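PDB 3MT1: putative carboxynorspermidine decarboxylase protein from Sinorhizobium meliloti, which probably decarboxylates carboxynorspermidine and carboxyspermidine to norspermidine and spermidine, using pyridoxal 5'-phosphate as cofactor. Local coordinates for residues L33-C38 against G54-S59; Y77-G82 against I97-S102; E85-V90 against A108-G113; G117-P122 against M160-C165; A186-V191 against D221-Q226. One frame throughout, in Å; residues are numbered along the deposited sequence.

Contact 1. Residues L33-C38 against G54-S59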
# COMPACT_ATOMS: atom_id res chain seq x y z
N LEU B 33 14.31 -16.83 13.83
CA LEU B 33 13.50 -17.01 12.63
C LEU B 33 13.25 -15.66 11.97
O LEU B 33 12.91 -14.68 12.64
CB LEU B 33 12.19 -17.68 12.98
CG LEU B 33 12.19 -18.88 13.92
CD1 LEU B 33 10.78 -19.25 14.36
CD2 LEU B 33 12.86 -20.05 13.27
N LEU B 34 13.42 -15.59 10.65
CA LEU B 34 13.14 -14.35 9.93
C LEU B 34 11.63 -14.11 9.95
O LEU B 34 10.88 -15.00 9.57
CB LEU B 34 13.62 -14.47 8.47
CG LEU B 34 13.32 -13.35 7.47
CD1 LEU B 34 13.88 -11.98 7.97
CD2 LEU B 34 13.84 -13.67 6.08
N ALA B 35 11.18 -12.94 10.39
CA ALA B 35 9.73 -12.62 10.28
C ALA B 35 9.37 -12.17 8.87
O ALA B 35 9.76 -11.08 8.46
CB ALA B 35 9.30 -11.58 11.30
N LEU B 36 8.66 -13.04 8.13
CA LEU B 36 8.36 -12.76 6.72
C LEU B 36 7.45 -11.53 6.50
O LEU B 36 7.48 -10.95 5.44
CB LEU B 36 7.85 -14.00 6.02
CG LEU B 36 8.83 -15.19 5.91
CD1 LEU B 36 8.28 -16.29 4.99
CD2 LEU B 36 10.18 -14.73 5.36
N LYS B 37 6.70 -11.10 7.52
CA LYS B 37 5.89 -9.88 7.38
C LYS B 37 6.75 -8.63 7.14
O LYS B 37 6.31 -7.67 6.49
CB LYS B 37 4.89 -9.70 8.52
CG LYS B 37 5.49 -9.36 9.85
CD LYS B 37 4.45 -9.29 10.99
CE LYS B 37 5.20 -9.18 12.34
NZ LYS B 37 4.30 -9.36 13.54
N CYS B 38 7.99 -8.65 7.63
CA CYS B 38 8.86 -7.51 7.50
C CYS B 38 9.62 -7.56 6.17
O CYS B 38 9.79 -6.52 5.48
CB CYS B 38 9.82 -7.49 8.67
SG CYS B 38 11.28 -6.48 8.39
N GLY B 54 15.16 -20.59 10.43
CA GLY B 54 13.84 -20.65 9.83
C GLY B 54 13.12 -19.30 9.69
O GLY B 54 13.72 -18.22 9.75
N THR B 55 11.81 -19.38 9.54
CA THR B 55 10.99 -18.22 9.25
C THR B 55 9.79 -18.33 10.13
O THR B 55 9.45 -19.41 10.57
CB THR B 55 10.46 -18.27 7.74
OG1 THR B 55 9.65 -19.44 7.52
CG2 THR B 55 11.64 -18.28 6.75
N THR B 56 9.14 -17.22 10.41
CA THR B 56 7.82 -17.25 11.02
C THR B 56 6.85 -16.46 10.12
O THR B 56 7.25 -15.56 9.44
CB THR B 56 7.86 -16.73 12.48
OG1 THR B 56 6.60 -16.98 13.10
CG2 THR B 56 8.15 -15.20 12.54
N SER B 57 5.59 -16.82 10.11
CA SER B 57 4.63 -16.34 9.13
C SER B 57 3.32 -15.95 9.75
O SER B 57 2.95 -16.49 10.77
CB SER B 57 4.27 -17.49 8.20
OG SER B 57 5.33 -17.76 7.33
N SER B 58 2.56 -15.11 9.08
CA SER B 58 1.21 -14.83 9.55
C SER B 58 0.12 -15.07 8.54
O SER B 58 -0.96 -14.54 8.69
CB SER B 58 1.12 -13.41 10.10
OG SER B 58 1.84 -12.52 9.27
N SER B 59 0.39 -15.86 7.51
CA SER B 59 -0.58 -16.15 6.46
C SER B 59 -0.15 -17.41 5.75
O SER B 59 1.01 -17.83 5.84
CB SER B 59 -0.61 -15.03 5.44
OG SER B 59 0.59 -14.96 4.69
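Three backbone hydrogen bonds join 33-38 to 54-59 in parallel. Leu34 N donates to Gly54 O at 2.8 Å, in the carbonyl plane and on a lone pair. Thr56 N answers to Leu34 O at 2.9 Å, approaching from above the carbonyl plane. The last bond, Leu36 N to Thr56 O at 3.2 Å, runs nearly along the C=O axis.

Side chains fill both faces of this pair. Thr56 sets OG1 anti to its backbone N (chi1 -171°), which leaves CG2 to pack on Ala35, 3.8 Å from its CA and 4.0 Å from its CB. On the face of Leu34 and Thr55, Leu36 crosses Thr55 obliquely, with CG 3.9 Å from Thr55 CB, and its CD1 reaches Ser57 OG at 4.0 Å. An alanine at Leu36 would remove CG and both methyls, and would probably loosen the packing over Thr55 and Ser57. Gly54 is glycine of necessity: at phi 144° a CB would jam against the preceding carbonyl O and crowd Leu33 CD2, which already lies 3.6 Å from Gly54 CA.

Farther out, Phe45 and Met48 of helix 45-49 cover Leu34, and Ser59 caps helix 60-70 at Glu62 N while also bonding Asn333 O of the second subunit. These are the first two strands of the TIM barrel, linked by a beta-alpha-beta crossover. Their bonds fix the backbone just before Lys37, whose side chain lies near a bound sulfate; the place is consistent with that of the cofactor-binding lysine of fold type III decarboxylases.

Contact 2. Residues Y77-G82 against I97-S102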
# COMPACT_ATOMS: atom_id res chain seq x y z
N TYR B 77 1.71 -18.42 12.32
CA TYR B 77 0.85 -17.70 13.25
C TYR B 77 -0.26 -17.04 12.46
O TYR B 77 -0.09 -16.70 11.28
CB TYR B 77 1.63 -16.63 14.00
CG TYR B 77 0.74 -15.72 14.84
CD1 TYR B 77 0.06 -16.22 15.95
CD2 TYR B 77 0.57 -14.37 14.50
CE1 TYR B 77 -0.75 -15.40 16.72
CE2 TYR B 77 -0.25 -13.54 15.25
CZ TYR B 77 -0.91 -14.06 16.37
OH TYR B 77 -1.73 -13.21 17.13
N SER B 78 -1.41 -16.86 13.10
CA SER B 78 -2.46 -16.06 12.51
C SER B 78 -3.34 -15.55 13.61
O SER B 78 -3.45 -16.18 14.65
CB SER B 78 -3.31 -16.84 11.50
OG SER B 78 -4.37 -16.02 11.00
N VAL B 79 -3.96 -14.41 13.35
CA VAL B 79 -4.98 -13.87 14.22
C VAL B 79 -6.24 -14.73 14.09
O VAL B 79 -6.87 -15.05 15.08
CB VAL B 79 -5.25 -12.39 13.89
CG1 VAL B 79 -6.36 -11.87 14.68
CG2 VAL B 79 -4.02 -11.57 14.21
N ALA B 80 -6.56 -15.17 12.87
CA ALA B 80 -7.72 -16.04 12.64
C ALA B 80 -7.50 -17.00 11.48
O ALA B 80 -7.45 -16.54 10.32
CB ALA B 80 -8.94 -15.18 12.38
N TYR B 81 -7.38 -18.31 11.73
CA TYR B 81 -7.18 -19.24 10.59
C TYR B 81 -8.46 -19.46 9.82
O TYR B 81 -9.53 -19.47 10.40
CB TYR B 81 -6.60 -20.60 10.99
CG TYR B 81 -5.20 -20.50 11.45
CD1 TYR B 81 -4.91 -20.39 12.82
CD2 TYR B 81 -4.15 -20.47 10.53
CE1 TYR B 81 -3.59 -20.26 13.25
CE2 TYR B 81 -2.83 -20.34 10.96
CZ TYR B 81 -2.56 -20.24 12.32
OH TYR B 81 -1.27 -20.09 12.76
N GLY B 82 -8.34 -19.63 8.51
CA GLY B 82 -9.44 -20.01 7.67
C GLY B 82 -9.42 -21.52 7.59
O GLY B 82 -8.34 -22.13 7.52
N ILE B 97 0.83 -21.62 15.83
CA ILE B 97 0.46 -20.84 16.98
C ILE B 97 -0.90 -20.22 16.79
O ILE B 97 -1.26 -19.75 15.69
CB ILE B 97 1.50 -19.77 17.26
CG1 ILE B 97 2.81 -20.47 17.64
CG2 ILE B 97 1.03 -18.80 18.36
CD1 ILE B 97 4.00 -19.97 16.89
N PHE B 98 -1.69 -20.28 17.86
CA PHE B 98 -3.05 -19.79 17.83
C PHE B 98 -3.16 -18.63 18.74
O PHE B 98 -2.48 -18.56 19.77
CB PHE B 98 -4.05 -20.85 18.23
CG PHE B 98 -3.92 -22.12 17.46
CD1 PHE B 98 -4.55 -22.25 16.23
CD2 PHE B 98 -3.16 -23.18 17.96
CE1 PHE B 98 -4.43 -23.43 15.50
CE2 PHE B 98 -3.04 -24.35 17.25
CZ PHE B 98 -3.67 -24.47 16.01
N ASN B 99 -4.03 -17.71 18.32
CA ASN B 99 -4.23 -16.43 18.98
C ASN B 99 -5.05 -16.54 20.26
O ASN B 99 -4.96 -15.69 21.14
CB ASN B 99 -4.90 -15.46 18.00
CG ASN B 99 -4.77 -14.02 18.45
OD1 ASN B 99 -3.67 -13.48 18.51
ND2 ASN B 99 -5.91 -13.38 18.75
N SER B 100 -5.85 -17.59 20.36
CA SER B 100 -6.87 -17.67 21.40
C SER B 100 -7.19 -19.13 21.64
O SER B 100 -6.91 -19.98 20.78
CB SER B 100 -8.14 -16.94 20.94
OG SER B 100 -8.72 -17.65 19.85
N ILE B 101 -7.77 -19.40 22.81
CA ILE B 101 -8.16 -20.76 23.21
C ILE B 101 -9.12 -21.33 22.18
O ILE B 101 -8.94 -22.46 21.70
CB ILE B 101 -8.75 -20.76 24.64
CG1 ILE B 101 -7.62 -20.88 25.65
CG2 ILE B 101 -9.76 -21.91 24.84
CD1 ILE B 101 -7.78 -20.02 26.90
N SER B 102 -10.12 -20.53 21.84
CA SER B 102 -11.12 -20.91 20.87
C SER B 102 -10.54 -21.34 19.51
O SER B 102 -10.96 -22.35 18.95
CB SER B 102 -12.10 -19.74 20.72
OG SER B 102 -13.14 -20.09 19.84
O HOH W 1 -4.96 -18.28 15.56
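Strands 73-77 and 95-98 are the third and fourth of the TIM barrel, and this contact forms where their C-terminal ends give way to loops. Two tyrosines of 77-82 carry it, each reaching across with its hydroxyl. Tyr77, its CG anti to the backbone N (chi1 172°), sends OH to Asn99 OD1 at 2.4 Å, a very short hydrogen bond whose donor sits above the amide carbonyl plane. Along the same ring, CD1 touches Ile97 CG2 at 3.7 Å, so one side chain serves both a greasy and a polar neighbour. Tyr81 donates from OH to Ile97 O at 2.9 Å, in the carbonyl plane and at the edge of its own ring. Ser78 CB lies 3.5 Å above the centre of that ring, while Tyr81 CE1 meets Phe98 CD1 at 3.7 Å, the two ring planes 71° apart. Where the backbones part, a water bridges them, donating to Ser78 O at 2.7 Å and accepting from Asn99 N at 3.0 Å.

Asn99 suits its place because its amide has two polar ends: OD1 accepts from Tyr77, and ND2 is bonded to Arg140 O. Beyond the loop, Ala80 O takes a hydrogen bond from Lys293 NZ of the second subunit. Since Tyr77 OH also bonds Arg119 NH1, the phenol donates to an amide oxygen while facing a positive charge, a setting that would probably polarise it and may make it more acidic than a phenol in water.

Contact 3. Residues E85-V90 against A108-G113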
# COMPACT_ATOMS: atom_id res chain seq x y z
N GLU B 85 -8.01 -23.13 4.67
CA GLU B 85 -6.56 -22.95 4.61
C GLU B 85 -5.77 -23.79 5.62
O GLU B 85 -4.68 -24.27 5.32
CB GLU B 85 -6.18 -21.47 4.79
CG GLU B 85 -6.62 -20.55 3.64
CD GLU B 85 -6.03 -19.15 3.73
OE1 GLU B 85 -5.32 -18.87 4.74
OE2 GLU B 85 -6.27 -18.32 2.80
N ILE B 86 -6.33 -23.93 6.82
CA ILE B 86 -5.69 -24.61 7.95
C ILE B 86 -4.89 -25.86 7.59
O ILE B 86 -3.77 -26.04 8.08
CB ILE B 86 -6.72 -24.98 9.07
CG1 ILE B 86 -6.03 -25.37 10.39
CG2 ILE B 86 -7.66 -26.11 8.64
CD1 ILE B 86 -5.01 -24.39 10.91
N ASP B 87 -5.46 -26.70 6.74
CA ASP B 87 -4.84 -27.96 6.43
C ASP B 87 -3.58 -27.72 5.64
O ASP B 87 -2.58 -28.40 5.86
CB ASP B 87 -5.81 -28.90 5.70
CG ASP B 87 -6.55 -29.89 6.67
OD1 ASP B 87 -5.86 -30.61 7.46
OD2 ASP B 87 -7.83 -29.96 6.64
N GLU B 88 -3.60 -26.74 4.75
CA GLU B 88 -2.42 -26.45 3.99
C GLU B 88 -1.41 -25.76 4.90
O GLU B 88 -0.20 -25.98 4.79
CB GLU B 88 -2.73 -25.60 2.78
CG GLU B 88 -1.62 -25.70 1.75
CD GLU B 88 -1.80 -24.78 0.55
OE1 GLU B 88 -2.98 -24.64 0.06
OE2 GLU B 88 -0.76 -24.20 0.09
N VAL B 89 -1.89 -24.95 5.82
CA VAL B 89 -0.96 -24.31 6.71
C VAL B 89 -0.21 -25.42 7.46
O VAL B 89 1.04 -25.47 7.42
CB VAL B 89 -1.63 -23.31 7.64
CG1 VAL B 89 -0.62 -22.70 8.56
CG2 VAL B 89 -2.29 -22.20 6.84
N VAL B 90 -0.98 -26.34 8.07
CA VAL B 90 -0.42 -27.41 8.90
C VAL B 90 0.63 -28.23 8.16
O VAL B 90 1.66 -28.59 8.73
CB VAL B 90 -1.50 -28.33 9.53
CG1 VAL B 90 -0.88 -29.64 10.08
CG2 VAL B 90 -2.22 -27.58 10.65
N ALA B 108 -7.24 -27.65 16.86
CA ALA B 108 -6.50 -28.75 17.53
C ALA B 108 -6.39 -30.01 16.67
O ALA B 108 -5.27 -30.44 16.36
CB ALA B 108 -7.16 -29.09 18.84
N ASP B 109 -7.53 -30.58 16.29
CA ASP B 109 -7.55 -31.82 15.50
C ASP B 109 -6.70 -31.78 14.24
O ASP B 109 -5.87 -32.65 14.02
CB ASP B 109 -8.98 -32.28 15.19
CG ASP B 109 -9.57 -33.12 16.29
OD1 ASP B 109 -8.79 -33.60 17.13
OD2 ASP B 109 -10.79 -33.31 16.32
N LYS B 110 -6.90 -30.75 13.43
CA LYS B 110 -6.15 -30.60 12.20
C LYS B 110 -4.63 -30.40 12.41
O LYS B 110 -3.82 -30.86 11.59
CB LYS B 110 -6.75 -29.47 11.38
CG LYS B 110 -7.91 -29.94 10.55
CD LYS B 110 -8.92 -28.83 10.33
CE LYS B 110 -9.87 -29.13 9.16
NZ LYS B 110 -10.16 -30.59 9.05
N ALA B 111 -4.27 -29.76 13.52
CA ALA B 111 -2.87 -29.46 13.83
C ALA B 111 -2.22 -30.58 14.66
O ALA B 111 -1.12 -30.41 15.21
CB ALA B 111 -2.77 -28.11 14.55
N ALA B 112 -2.90 -31.72 14.76
CA ALA B 112 -2.49 -32.81 15.65
C ALA B 112 -1.08 -33.33 15.39
O ALA B 112 -0.43 -33.79 16.31
CB ALA B 112 -3.50 -33.95 15.58
N GLY B 113 -0.61 -33.29 14.15
CA GLY B 113 0.68 -33.90 13.83
C GLY B 113 1.91 -33.08 14.18
O GLY B 113 3.02 -33.59 14.14
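Apolar contact forms the inner part of this junction between helix 83-92 and the turn that precedes strand 115-119. Val90 points at the turn and presents both methyls: CG2 lies 4.0 Å from Ala111 CB, and CG1 rests 3.5 Å from Lys110 O. The small methyl of Ala111 lets the turn come close to the helix, and beneath it Ile96 and Phe98 of the barrel strand 95-98 complete the packing. Ile86, with CG1 anti to the backbone N (chi1 -166°), directs CG2 to the aliphatic part of Lys110, meeting CD at 3.4 Å; the chains cross obliquely.

The polar part lies on the exposed side. Asp87 and Lys110 cross at about a right angle and form a salt bridge, with OD2 of Asp87 3.4 Å from NZ of Lys110. The lysine chain bends at its last torsion (chi4 34°), which sets the position of NZ; CE, the carbon before it, already lies 3.3 Å from Asp87 OD2.

Backbone bonding stays within each partner, with no hydrogen bond between them. In the helix Val90 N bonds Ile86 O, and in the type I beta turn Ala112 N bonds Asp109 O at 3.2 Å.

Lysine fits here because one side chain can do two jobs, its methylenes covering Ile86 and its ammonium reaching the carboxylate of Asp87. At this length and in so exposed a place, the ion pair would probably contribute modestly, leaving Val90, Ile86 and Ala111 as the apolar attachment of the turn to the helix.

Contact 4. Residues G117-P122 against M160-C165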
# COMPACT_ATOMS: atom_id res chain seq x y z
N GLY B 117 1.18 -24.21 19.75
CA GLY B 117 1.50 -23.13 20.67
C GLY B 117 0.33 -22.19 20.84
O GLY B 117 -0.66 -22.25 20.10
N LEU B 118 0.42 -21.31 21.83
CA LEU B 118 -0.66 -20.39 22.12
C LEU B 118 -0.01 -19.05 22.37
O LEU B 118 1.01 -18.98 23.04
CB LEU B 118 -1.45 -20.87 23.35
CG LEU B 118 -2.67 -20.05 23.80
CD1 LEU B 118 -3.92 -20.40 22.99
CD2 LEU B 118 -2.96 -20.20 25.29
N ARG B 119 -0.58 -17.98 21.84
CA ARG B 119 -0.06 -16.65 22.15
C ARG B 119 -0.54 -16.15 23.50
O ARG B 119 -1.72 -16.26 23.85
CB ARG B 119 -0.47 -15.64 21.09
CG ARG B 119 0.27 -14.34 21.23
CD ARG B 119 -0.17 -13.33 20.23
NE ARG B 119 0.64 -12.12 20.35
CZ ARG B 119 0.72 -11.18 19.42
NH1 ARG B 119 0.05 -11.32 18.27
NH2 ARG B 119 1.48 -10.11 19.63
N LEU B 120 0.39 -15.58 24.25
CA LEU B 120 0.08 -15.04 25.55
C LEU B 120 0.28 -13.55 25.51
O LEU B 120 1.24 -13.05 24.92
CB LEU B 120 0.97 -15.67 26.61
CG LEU B 120 0.53 -16.84 27.50
CD1 LEU B 120 -0.43 -17.82 26.86
CD2 LEU B 120 1.80 -17.56 27.98
N ASN B 121 -0.66 -12.83 26.11
CA ASN B 121 -0.66 -11.37 26.11
C ASN B 121 -0.18 -10.92 27.47
O ASN B 121 -0.86 -11.15 28.47
CB ASN B 121 -2.08 -10.86 25.84
CG ASN B 121 -2.16 -9.34 25.70
OD1 ASN B 121 -1.20 -8.60 25.95
ND2 ASN B 121 -3.34 -8.86 25.31
N PRO B 122 1.01 -10.30 27.53
CA PRO B 122 1.43 -9.79 28.83
C PRO B 122 0.64 -8.55 29.31
O PRO B 122 0.37 -8.44 30.52
CB PRO B 122 2.92 -9.46 28.61
CG PRO B 122 3.33 -10.32 27.46
CD PRO B 122 2.13 -10.32 26.57
N MSE B 160 3.81 -18.25 22.61
CA MSE B 160 4.35 -17.12 21.89
C MSE B 160 4.04 -15.87 22.70
O MSE B 160 2.94 -15.75 23.23
CB MSE B 160 3.75 -17.03 20.49
CG MSE B 160 4.38 -15.92 19.68
SE MSE B 160 3.09 -14.97 18.59
CE MSE B 160 3.33 -15.99 16.98
N ILE B 161 5.02 -14.97 22.80
CA ILE B 161 4.86 -13.67 23.47
C ILE B 161 5.62 -12.64 22.66
O ILE B 161 6.82 -12.77 22.46
CB ILE B 161 5.45 -13.67 24.91
CG1 ILE B 161 4.51 -14.38 25.89
CG2 ILE B 161 5.69 -12.26 25.41
CD1 ILE B 161 4.84 -15.85 26.04
N HIS B 162 4.94 -11.62 22.17
CA HIS B 162 5.58 -10.62 21.35
C HIS B 162 5.08 -9.25 21.83
O HIS B 162 4.03 -8.75 21.41
CB HIS B 162 5.30 -10.89 19.86
CG HIS B 162 5.82 -9.83 18.93
ND1 HIS B 162 7.07 -9.87 18.37
CD2 HIS B 162 5.24 -8.70 18.45
CE1 HIS B 162 7.25 -8.82 17.59
NE2 HIS B 162 6.15 -8.09 17.62
N ASN B 163 5.84 -8.69 22.77
CA ASN B 163 5.57 -7.36 23.31
C ASN B 163 6.47 -6.26 22.76
O ASN B 163 5.99 -5.16 22.45
CB ASN B 163 5.63 -7.38 24.84
CG ASN B 163 6.81 -8.16 25.36
OD1 ASN B 163 7.34 -9.01 24.66
ND2 ASN B 163 7.22 -7.87 26.60
N ASN B 164 7.76 -6.54 22.62
CA ASN B 164 8.72 -5.50 22.22
C ASN B 164 8.42 -4.91 20.85
O ASN B 164 7.79 -5.56 20.02
CB ASN B 164 10.14 -6.03 22.28
CG ASN B 164 10.45 -6.62 23.62
OD1 ASN B 164 10.99 -5.95 24.50
ND2 ASN B 164 10.08 -7.88 23.81
N CYS B 165 8.87 -3.69 20.63
CA CYS B 165 8.54 -3.04 19.39
C CYS B 165 9.71 -2.43 18.64
O CYS B 165 10.13 -2.94 17.62
CB CYS B 165 7.41 -2.05 19.59
SG CYS B 165 6.67 -1.62 18.00
O HOH W 2 1.96 -11.76 22.62
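The parallel pairing of 117-122 with 160-165 rests on two backbone bonds. Met160 N donates to Leu118 O at 2.9 Å from above the carbonyl plane, and Leu120 N reaches Met160 O at 2.8 Å nearly along the C=O axis. Where the chains diverge, a water takes over: it accepts from Arg119 NE (2.7 Å) and His162 N (3.0 Å) and donates to Leu120 O.

Arg119, extended from CG to NE, has partners for all three nitrogens. NE holds the water, NH1 bonds Tyr77 OH, and NH2 makes a weak bond to His162 O at 3.4 Å at the guanidinium edge. The selenium of Met160, a selenomethionine, lies over one guanidinium face and 3.9 Å from Arg119 CG. A leucine at Arg119 would take away these donors and would probably leave the water, Tyr77 and His162 O less well held.

Apolar contacts flank the bonds: Ile161 CG1 meets Leu120 CB at 3.8 Å, and its CG2 touches Pro122 CG. Strands 115-119 and 158-160 are neighbours in the TIM barrel; helix 170-190 covers their outer side through Phe184 on Leu120 and Ile180 on Ile161, while His162 ND1 bonds Gly198 N, past strand 193-195.

Contact 5. Residues A186-V191 against D221-Q226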
# COMPACT_ATOMS: atom_id res chain seq x y z
N ALA B 186 5.05 -19.65 36.01
CA ALA B 186 4.60 -20.96 36.47
C ALA B 186 4.23 -21.82 35.26
O ALA B 186 4.64 -22.97 35.18
CB ALA B 186 3.44 -20.83 37.46
N LEU B 187 3.52 -21.24 34.29
CA LEU B 187 3.12 -21.95 33.07
C LEU B 187 4.25 -22.25 32.08
O LEU B 187 4.30 -23.33 31.48
CB LEU B 187 2.01 -21.18 32.36
CG LEU B 187 0.66 -21.14 33.11
CD1 LEU B 187 -0.33 -20.27 32.36
CD2 LEU B 187 0.08 -22.54 33.31
N ILE B 188 5.16 -21.30 31.91
CA ILE B 188 6.30 -21.45 31.00
C ILE B 188 7.15 -22.69 31.34
O ILE B 188 7.46 -23.49 30.46
CB ILE B 188 7.14 -20.14 30.93
CG1 ILE B 188 6.30 -19.01 30.27
CG2 ILE B 188 8.44 -20.36 30.18
CD1 ILE B 188 6.85 -17.58 30.46
N ALA B 189 7.48 -22.85 32.62
CA ALA B 189 8.21 -24.04 33.10
C ALA B 189 7.63 -25.36 32.57
O ALA B 189 8.39 -26.31 32.33
CB ALA B 189 8.28 -24.07 34.65
N ARG B 190 6.31 -25.40 32.38
CA ARG B 190 5.58 -26.64 32.06
C ARG B 190 5.57 -26.99 30.57
O ARG B 190 5.23 -28.12 30.20
CB ARG B 190 4.14 -26.58 32.60
CG ARG B 190 4.01 -26.53 34.12
CD ARG B 190 2.56 -26.23 34.57
NE ARG B 190 1.58 -27.10 33.91
CZ ARG B 190 0.25 -27.04 34.06
NH1 ARG B 190 -0.30 -26.13 34.87
NH2 ARG B 190 -0.52 -27.88 33.39
N VAL B 191 5.92 -26.04 29.72
CA VAL B 191 5.95 -26.30 28.28
C VAL B 191 7.38 -26.47 27.85
O VAL B 191 8.29 -26.34 28.67
CB VAL B 191 5.28 -25.19 27.45
CG1 VAL B 191 3.82 -25.08 27.80
CG2 VAL B 191 5.97 -23.86 27.65
N ASP B 221 17.51 -21.64 30.84
CA ASP B 221 18.01 -22.58 31.86
C ASP B 221 17.00 -22.77 32.99
O ASP B 221 16.59 -23.88 33.29
CB ASP B 221 19.37 -22.12 32.42
CG ASP B 221 20.55 -22.58 31.58
OD1 ASP B 221 20.35 -23.35 30.61
OD2 ASP B 221 21.69 -22.19 31.88
N ARG B 222 16.58 -21.67 33.60
CA ARG B 222 15.56 -21.68 34.63
C ARG B 222 14.34 -22.50 34.20
O ARG B 222 13.92 -23.40 34.92
CB ARG B 222 15.15 -20.24 34.98
CG ARG B 222 13.92 -20.11 35.87
CD ARG B 222 13.65 -18.69 36.28
NE ARG B 222 14.45 -18.33 37.44
CZ ARG B 222 14.16 -17.33 38.27
NH1 ARG B 222 13.08 -16.57 38.06
NH2 ARG B 222 14.94 -17.09 39.30
N TYR B 223 13.79 -22.22 33.02
CA TYR B 223 12.50 -22.81 32.63
C TYR B 223 12.57 -24.11 31.83
O TYR B 223 11.54 -24.76 31.61
CB TYR B 223 11.60 -21.76 31.96
CG TYR B 223 11.22 -20.63 32.90
CD1 TYR B 223 10.28 -20.82 33.92
CD2 TYR B 223 11.83 -19.37 32.80
CE1 TYR B 223 9.95 -19.80 34.80
CE2 TYR B 223 11.50 -18.34 33.67
CZ TYR B 223 10.56 -18.56 34.67
OH TYR B 223 10.23 -17.55 35.56
N GLY B 224 13.77 -24.51 31.41
CA GLY B 224 13.97 -25.70 30.55
C GLY B 224 13.17 -25.68 29.24
O GLY B 224 12.52 -26.67 28.90
N VAL B 225 13.22 -24.54 28.54
CA VAL B 225 12.53 -24.33 27.26
C VAL B 225 13.52 -23.93 26.16
O VAL B 225 14.57 -23.37 26.45
CB VAL B 225 11.41 -23.20 27.35
CG1 VAL B 225 10.23 -23.59 28.28
CG2 VAL B 225 11.98 -21.84 27.74
N GLN B 226 13.19 -24.24 24.91
CA GLN B 226 13.92 -23.66 23.79
C GLN B 226 13.38 -22.24 23.45
O GLN B 226 12.17 -22.03 23.31
CB GLN B 226 13.86 -24.57 22.56
CG GLN B 226 14.46 -23.95 21.31
CD GLN B 226 15.99 -23.91 21.35
OE1 GLN B 226 16.64 -24.94 21.61
NE2 GLN B 226 16.57 -22.74 21.05
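Helix 170-190 shows different sides as 186-191 runs to its end. Leu187 turns its back on the other segment and packs on Val146 and Val149 of helix 146-150. Ile188 faces across instead. Its CG2, anti to the backbone N, touches Tyr223 CB at 3.9 Å and lies 4.2 Å from Val225 CG1, so a single branched side chain reaches both residues.

Ala189 follows at the exposed border. Its CB lies at the edge of the Tyr223 ring and in its plane, 3.9 Å from CD1, and Ala189 N is also close to CD1, at 3.7 Å. The small methyl lets the two backbones approach: the CA atoms of Ala189 and Tyr223 are only 4.5 Å apart. Arg222 CG sits 3.6 Å above the centre of one face of the ring, and the phenol bonds Glu181, which also forms a salt bridge with Arg222. Tyrosine suits the spot, with an apolar ring along the helix and a hydroxyl for the carboxylate.

Arg190 leaves the backbone on the side away from 221-226, and its NH1 forms a salt bridge with Glu150. Val191 leaves the helix, and Val225 CG1 comes 3.4 Å from Val191 O and 3.5 Å from Ile188 O. Gly224 makes the bend between Tyr223 and Val225 with positive phi (56°), which favours glycine.

Two neighbouring outer helices of the TIM barrel, 170-190 and 209-223, thus meet at their C-terminal ends, just before the strands they lead into, 193-195 and 226-229. Ile188 and Val225 both rest on Val194 of the first of these strands, while Ile188 and Val191 also reach Phe159 of strand 158-160.

Contacts 1, 2 and 4 follow one another round the TIM barrel. Ser57 O and Tyr77 N, 2.8 Å apart, tie contact 1 to contact 2; Phe98 O and Arg119 N, at 2.9 Å, tie contact 2 to contact 4, their centres about 12 Å apart. Contact 3 lies outside contact 2, with Tyr81 packing on Ile86 and Val89. Contact 5 touches none of the others, and its centre is about 15 Å from that of contact 4. The side chains of Ala35 in contact 1 and His162 in contact 4 lie about 8 and 9 Å from that of Glu233, a predicted substrate-binding residue, whereas contacts 2, 3 and 5 lie away from the predicted sites.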